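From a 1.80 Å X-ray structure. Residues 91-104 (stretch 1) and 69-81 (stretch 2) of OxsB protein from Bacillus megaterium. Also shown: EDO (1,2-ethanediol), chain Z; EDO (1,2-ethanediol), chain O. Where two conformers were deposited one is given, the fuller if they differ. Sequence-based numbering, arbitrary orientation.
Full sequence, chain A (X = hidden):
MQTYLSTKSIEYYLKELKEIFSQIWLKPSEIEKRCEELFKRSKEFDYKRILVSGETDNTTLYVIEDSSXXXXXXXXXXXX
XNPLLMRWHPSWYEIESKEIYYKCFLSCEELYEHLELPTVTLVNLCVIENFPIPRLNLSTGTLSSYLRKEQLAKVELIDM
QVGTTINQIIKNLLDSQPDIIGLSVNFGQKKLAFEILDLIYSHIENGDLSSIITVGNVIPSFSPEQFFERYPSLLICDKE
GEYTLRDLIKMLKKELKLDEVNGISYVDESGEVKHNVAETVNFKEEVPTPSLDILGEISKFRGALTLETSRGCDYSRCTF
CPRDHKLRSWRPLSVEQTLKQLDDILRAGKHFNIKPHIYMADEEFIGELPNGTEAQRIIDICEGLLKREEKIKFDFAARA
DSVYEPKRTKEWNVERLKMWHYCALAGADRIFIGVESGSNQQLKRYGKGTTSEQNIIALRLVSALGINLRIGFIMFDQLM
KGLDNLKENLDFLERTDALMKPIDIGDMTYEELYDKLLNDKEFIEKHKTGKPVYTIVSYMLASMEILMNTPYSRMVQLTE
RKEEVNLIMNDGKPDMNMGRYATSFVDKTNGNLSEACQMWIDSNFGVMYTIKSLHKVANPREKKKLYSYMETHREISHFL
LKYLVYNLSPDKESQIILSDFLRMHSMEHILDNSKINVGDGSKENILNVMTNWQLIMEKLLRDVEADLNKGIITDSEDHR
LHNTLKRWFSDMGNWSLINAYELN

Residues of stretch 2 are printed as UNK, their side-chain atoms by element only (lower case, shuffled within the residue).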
# COMPACT_ATOMS: atom_id res chain seq x y z
N SER A 91 39.23 -9.73 -10.35
CA SER A 91 39.73 -10.96 -10.97
C SER A 91 40.27 -11.93 -9.94
O SER A 91 41.25 -12.63 -10.21
CB SER A 91 40.82 -10.67 -12.00
OG SER A 91 40.33 -9.90 -13.08
N TRP A 92 39.68 -12.00 -8.74
CA TRP A 92 40.26 -12.91 -7.77
C TRP A 92 40.04 -14.38 -8.14
O TRP A 92 40.82 -15.23 -7.71
CB TRP A 92 39.72 -12.65 -6.36
CG TRP A 92 38.27 -13.01 -6.15
CD1 TRP A 92 37.19 -12.18 -6.26
CD2 TRP A 92 37.75 -14.29 -5.76
NE1 TRP A 92 36.03 -12.87 -5.99
CE2 TRP A 92 36.35 -14.16 -5.66
CE3 TRP A 92 38.34 -15.54 -5.48
CZ2 TRP A 92 35.51 -15.23 -5.31
CZ3 TRP A 92 37.50 -16.60 -5.13
CH2 TRP A 92 36.11 -16.44 -5.05
N TYR A 93 39.02 -14.68 -8.94
CA TYR A 93 38.57 -16.06 -9.11
C TYR A 93 38.87 -16.59 -10.51
O TYR A 93 39.20 -15.83 -11.43
CB TYR A 93 37.07 -16.17 -8.83
CG TYR A 93 36.26 -15.26 -9.72
CD1 TYR A 93 35.81 -15.70 -10.95
CD2 TYR A 93 35.98 -13.96 -9.34
CE1 TYR A 93 35.08 -14.88 -11.77
CE2 TYR A 93 35.24 -13.12 -10.16
CZ TYR A 93 34.79 -13.60 -11.37
OH TYR A 93 34.06 -12.77 -12.20
N GLU A 94 38.75 -17.91 -10.67
CA GLU A 94 38.92 -18.56 -11.97
C GLU A 94 37.58 -18.62 -12.69
O GLU A 94 36.61 -19.18 -12.15
CB GLU A 94 39.50 -19.96 -11.80
CG GLU A 94 40.87 -20.01 -11.16
CD GLU A 94 41.23 -21.41 -10.73
OE1 GLU A 94 40.32 -22.15 -10.30
OE2 GLU A 94 42.43 -21.78 -10.83
N ILE A 95 37.53 -18.06 -13.90
CA ILE A 95 36.28 -17.99 -14.67
C ILE A 95 35.78 -19.38 -15.04
O ILE A 95 34.57 -19.60 -15.21
CB ILE A 95 36.48 -17.11 -15.92
CG1 ILE A 95 36.82 -15.67 -15.53
CG2 ILE A 95 35.24 -17.12 -16.82
CD1 ILE A 95 36.69 -14.68 -16.68
N GLU A 96 36.68 -20.35 -15.16
CA GLU A 96 36.32 -21.71 -15.53
C GLU A 96 36.67 -22.65 -14.39
O GLU A 96 37.79 -23.17 -14.30
CB GLU A 96 37.01 -22.13 -16.83
CG GLU A 96 36.55 -23.48 -17.35
CD GLU A 96 35.07 -23.50 -17.71
OE1 GLU A 96 34.70 -22.86 -18.72
OE2 GLU A 96 34.28 -24.13 -16.98
N SER A 97 35.72 -22.88 -13.50
CA SER A 97 35.86 -23.91 -12.48
C SER A 97 34.47 -24.29 -12.01
O SER A 97 33.49 -23.61 -12.32
CB SER A 97 36.73 -23.43 -11.32
OG SER A 97 36.08 -22.40 -10.59
N LYS A 98 34.39 -25.40 -11.28
CA LYS A 98 33.16 -25.68 -10.56
C LYS A 98 32.87 -24.53 -9.60
O LYS A 98 33.77 -23.77 -9.22
CB LYS A 98 33.28 -27.01 -9.81
CG LYS A 98 33.47 -28.21 -10.71
CD LYS A 98 33.69 -29.48 -9.90
CE LYS A 98 33.99 -30.66 -10.82
NZ LYS A 98 34.44 -31.87 -10.07
N GLU A 99 31.60 -24.39 -9.23
CA GLU A 99 31.26 -23.36 -8.27
C GLU A 99 32.02 -23.59 -6.98
O GLU A 99 32.35 -24.72 -6.61
CB GLU A 99 29.75 -23.33 -8.01
CG GLU A 99 28.92 -23.07 -9.25
CD GLU A 99 27.45 -22.83 -8.93
OE1 GLU A 99 27.03 -23.14 -7.79
OE2 GLU A 99 26.72 -22.33 -9.83
N ILE A 100 32.36 -22.50 -6.30
CA ILE A 100 33.12 -22.60 -5.07
C ILE A 100 32.31 -21.96 -3.95
O ILE A 100 31.68 -20.92 -4.15
CB ILE A 100 34.53 -21.97 -5.22
CG1 ILE A 100 34.52 -20.46 -5.04
CG2 ILE A 100 35.12 -22.28 -6.59
CD1 ILE A 100 35.90 -19.87 -5.04
N TYR A 101 32.27 -22.63 -2.80
CA TYR A 101 31.46 -22.17 -1.69
C TYR A 101 32.32 -21.80 -0.49
O TYR A 101 31.78 -21.32 0.51
CB TYR A 101 30.43 -23.24 -1.30
CG TYR A 101 29.64 -23.69 -2.50
CD1 TYR A 101 28.75 -22.83 -3.12
CD2 TYR A 101 29.80 -24.97 -3.04
CE1 TYR A 101 28.04 -23.22 -4.24
CE2 TYR A 101 29.10 -25.36 -4.17
CZ TYR A 101 28.21 -24.49 -4.76
OH TYR A 101 27.50 -24.86 -5.87
N TYR A 102 33.63 -22.00 -0.58
CA TYR A 102 34.55 -21.64 0.49
C TYR A 102 35.84 -21.12 -0.13
O TYR A 102 36.24 -21.54 -1.22
CB TYR A 102 34.87 -22.83 1.41
CG TYR A 102 36.04 -22.57 2.34
CD1 TYR A 102 35.87 -21.86 3.51
CD2 TYR A 102 37.32 -23.03 2.03
CE1 TYR A 102 36.93 -21.62 4.36
CE2 TYR A 102 38.39 -22.79 2.87
CZ TYR A 102 38.19 -22.09 4.04
OH TYR A 102 39.25 -21.84 4.88
N LYS A 103 36.48 -20.20 0.58
CA LYS A 103 37.79 -19.72 0.15
C LYS A 103 38.47 -19.07 1.34
O LYS A 103 37.83 -18.36 2.12
CB LYS A 103 37.67 -18.73 -1.02
CG LYS A 103 38.99 -18.05 -1.42
CD LYS A 103 39.61 -18.68 -2.65
CE LYS A 103 40.95 -18.03 -2.98
NZ LYS A 103 41.73 -18.88 -3.92
N CYS A 104 39.76 -19.35 1.51
CA CYS A 104 40.57 -18.67 2.50
C CYS A 104 41.48 -17.68 1.78
O CYS A 104 42.21 -18.06 0.86
CB CYS A 104 41.39 -19.66 3.33
SG CYS A 104 42.21 -18.87 4.70
N UNK A 69 44.40 -13.73 7.33
CA UNK A 69 43.73 -15.00 7.05
C UNK A 69 42.23 -14.79 7.25
O UNK A 69 41.76 -14.68 8.39
c UNK A 69 44.79 -18.52 8.29
c UNK A 69 43.97 -17.51 7.49
c UNK A 69 44.57 -19.94 7.77
n UNK A 69 45.30 -20.94 8.60
c UNK A 69 44.25 -16.10 7.97
N UNK A 70 41.48 -14.76 6.14
CA UNK A 70 40.03 -14.52 6.15
C UNK A 70 39.35 -15.68 5.42
O UNK A 70 39.59 -15.89 4.23
c UNK A 70 40.19 -10.69 5.50
c UNK A 70 38.15 -13.01 5.32
c UNK A 70 39.68 -13.18 5.47
c UNK A 70 40.31 -12.01 6.23
N UNK A 71 38.49 -16.41 6.13
CA UNK A 71 37.70 -17.48 5.53
C UNK A 71 36.35 -16.94 5.09
O UNK A 71 35.75 -16.13 5.80
c UNK A 71 40.42 -20.54 7.33
n UNK A 71 40.48 -19.67 8.32
c UNK A 71 38.71 -19.18 7.12
c UNK A 71 39.41 -18.81 8.21
c UNK A 71 37.46 -18.62 6.52
n UNK A 71 39.36 -20.27 6.59
N UNK A 72 35.86 -17.42 3.95
CA UNK A 72 34.57 -16.98 3.42
C UNK A 72 33.75 -18.21 3.08
O UNK A 72 34.19 -19.06 2.29
c UNK A 72 34.74 -16.08 2.19
c UNK A 72 35.79 -15.00 2.44
c UNK A 72 33.38 -15.44 1.81
N UNK A 73 32.54 -18.29 3.65
CA UNK A 73 31.60 -19.39 3.44
C UNK A 73 30.35 -18.87 2.75
O UNK A 73 29.72 -17.92 3.24
c UNK A 73 32.32 -20.67 5.53
c UNK A 73 34.40 -21.88 6.94
c UNK A 73 33.06 -19.94 6.44
c UNK A 73 33.66 -22.62 6.04
c UNK A 73 31.18 -20.03 4.77
c UNK A 73 34.11 -20.54 7.15
c UNK A 73 32.62 -22.02 5.34
N UNK A 74 29.96 -19.51 1.65
CA UNK A 74 28.78 -19.10 0.88
C UNK A 74 27.98 -20.35 0.53
O UNK A 74 28.05 -20.85 -0.60
o UNK A 74 28.04 -17.90 -1.09
c UNK A 74 29.18 -18.31 -0.36
N UNK A 75 27.20 -20.87 1.48
CA UNK A 75 26.57 -22.19 1.27
C UNK A 75 25.49 -22.20 0.22
O UNK A 75 25.18 -23.28 -0.30
c UNK A 75 25.90 -21.25 3.37
c UNK A 75 26.94 -20.32 2.81
c UNK A 75 26.00 -22.53 2.65
N UNK A 76 24.91 -21.05 -0.11
CA UNK A 76 23.76 -20.98 -1.02
C UNK A 76 24.10 -20.44 -2.39
O UNK A 76 23.23 -20.43 -3.27
c UNK A 76 22.65 -20.11 -0.39
c UNK A 76 22.19 -20.65 0.93
n UNK A 76 21.59 -19.79 1.76
o UNK A 76 22.38 -21.83 1.22
N UNK A 77 25.33 -19.98 -2.62
CA UNK A 77 25.63 -19.40 -3.91
C UNK A 77 27.13 -19.47 -4.18
O UNK A 77 27.94 -19.34 -3.27
n UNK A 77 25.23 -14.96 -5.08
n UNK A 77 25.66 -12.71 -4.79
c UNK A 77 24.46 -16.08 -5.59
n UNK A 77 23.83 -13.37 -5.99
c UNK A 77 24.91 -13.68 -5.29
c UNK A 77 25.15 -17.94 -4.00
c UNK A 77 25.19 -17.40 -5.43
N UNK A 78 27.46 -19.70 -5.45
CA UNK A 78 28.84 -19.63 -5.94
C UNK A 78 29.50 -18.37 -5.43
O UNK A 78 29.03 -17.26 -5.68
c UNK A 78 28.83 -19.66 -7.47
o UNK A 78 31.24 -19.77 -7.34
o UNK A 78 30.34 -19.71 -9.33
c UNK A 78 30.24 -19.72 -8.09
N UNK A 79 30.59 -18.55 -4.69
CA UNK A 79 31.34 -17.42 -4.14
C UNK A 79 31.82 -16.46 -5.23
O UNK A 79 32.02 -15.27 -4.96
c UNK A 79 33.23 -17.06 -2.34
c UNK A 79 34.24 -17.93 -1.59
c UNK A 79 32.21 -16.50 -1.39
c UNK A 79 32.52 -17.95 -3.34
N UNK A 80 32.00 -16.94 -6.46
CA UNK A 80 32.46 -16.05 -7.51
C UNK A 80 31.47 -14.92 -7.80
O UNK A 80 31.85 -13.92 -8.40
n UNK A 80 32.89 -19.35 -10.34
c UNK A 80 32.76 -16.86 -8.78
c UNK A 80 32.81 -19.90 -11.55
c UNK A 80 34.11 -18.78 -9.78
n UNK A 80 33.88 -19.96 -12.33
n UNK A 80 31.65 -20.39 -11.97
c UNK A 80 33.82 -17.95 -8.52
N UNK A 81 30.22 -15.05 -7.37
CA UNK A 81 29.23 -13.99 -7.57
C UNK A 81 29.16 -13.00 -6.41
O UNK A 81 28.35 -12.07 -6.46
o UNK A 81 25.43 -15.73 -8.74
c UNK A 81 27.78 -15.46 -9.07
c UNK A 81 27.85 -14.61 -7.82
o UNK A 81 26.53 -17.37 -9.72
c UNK A 81 26.49 -16.24 -9.19
C1 EDO Z . 40.15 -20.06 -15.29
O1 EDO Z . 39.35 -19.63 -16.40
C2 EDO Z . 40.23 -21.58 -15.24
O2 EDO Z . 40.76 -22.02 -13.99
C1 EDO O . 27.05 -25.86 -0.68
O1 EDO O . 26.73 -25.48 0.66
C2 EDO O . 25.77 -26.42 -1.30
O2 EDO O . 25.97 -26.72 -2.68
O HOH W 1 25.38 -20.31 -7.52
O HOH W 2 33.30 -12.16 -6.49

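Position 69 opens the strand. Its side chain has four carbons in a row ending in a nitrogen. One of those carbons lies 3.6 Å from SG of Cys104. This is Lys69; the carbon is its CG.

Position 70 has four carbons, forked at the first, with one arm two carbons long. That is Ile70. Its side chain points away from stretch 1, but its backbone O receives a CA-H...O contact from CA of Cys104 at 3.4 Å.

Position 71 has one carbon, then a five-membered ring of three carbons and two nitrogens. A ring nitrogen lies 2.3 Å from OH of Tyr102, a very short hydrogen bond. SG of Cys104 sits over one ring face, 3.9 Å from the centroid. This is His71, and the nitrogen is ND1. NE2 is bonded elsewhere in the structure.

Position 72 has three carbons, one carrying the other two: Val72. Its backbone pairs with Lys103. N of Val72 donates to O of Lys103 at 2.8 Å, and N of Lys103 donates to O of Val72 at 3.1 Å.

Position 73 has one carbon and a ring of six carbons, without oxygen. CD1 of Tyr102 lies over this ring, with a ring carbon 3.4 Å from CD1 of Tyr102. This is Phe73, and the carbon is CE2.

Position 74 has one carbon and one oxygen: Ser74. Its backbone N donates to O of Tyr101 at 2.8 Å. Its OG turns back within its own stretch to the backbone O of position 77, 2.6 Å away.

Position 75 has three carbons closing a ring onto the backbone N, so it is Pro75. Its side chain does not contact stretch 1.

Position 76 has two carbons, the second carrying one oxygen and one nitrogen. This is Asn76; it points away, and its side-chain polar atoms bond elsewhere.

Position 77 has three carbons, a nitrogen, then a carbon carrying two more nitrogens. This is Arg77, the end of a type I turn begun at Ser74. Its side chain points away, while its backbone O lies 3.6 Å from CD1 of Tyr101.

Position 78 has two carbons, the second carrying two oxygens. One oxygen accepts from N of Ile100 at 3.1 Å. This is Asp78, and that oxygen is OD1.

Position 79 has four carbons, forked at the second. The carbon at the fork packs 4.0 Å from CH2 of Trp92. This is Leu79, and that carbon is CG. N of Leu79 donates to O of Ile100 at 2.7 Å.

Position 80 repeats the three-carbon, guanidinium pattern. A terminal nitrogen donates to O of Glu94 at 2.8 Å and, weakly, to O of Ile95 at 3.0 Å. CB lies over the Tyr93 ring. This is Arg80, and the nitrogen is NH1.

Position 81 has three carbons, the third carrying two oxygens. This is Glu81, without contact to stretch 1.

The contact joins two antiparallel strands through backbone bonds, with Tyr102, Cys104, His71 and Phe73 sharing one face. Beyond the strands, Asp78 and Leu79 hold Ile100. A salt bridge from NE of Arg80 to OD2 of Asp78, 2.8 Å, links the two anchors. Arg80 has the largest covered area in either stretch.

Stretch 2, residues 69-81: KIHVFSPNRDLRE
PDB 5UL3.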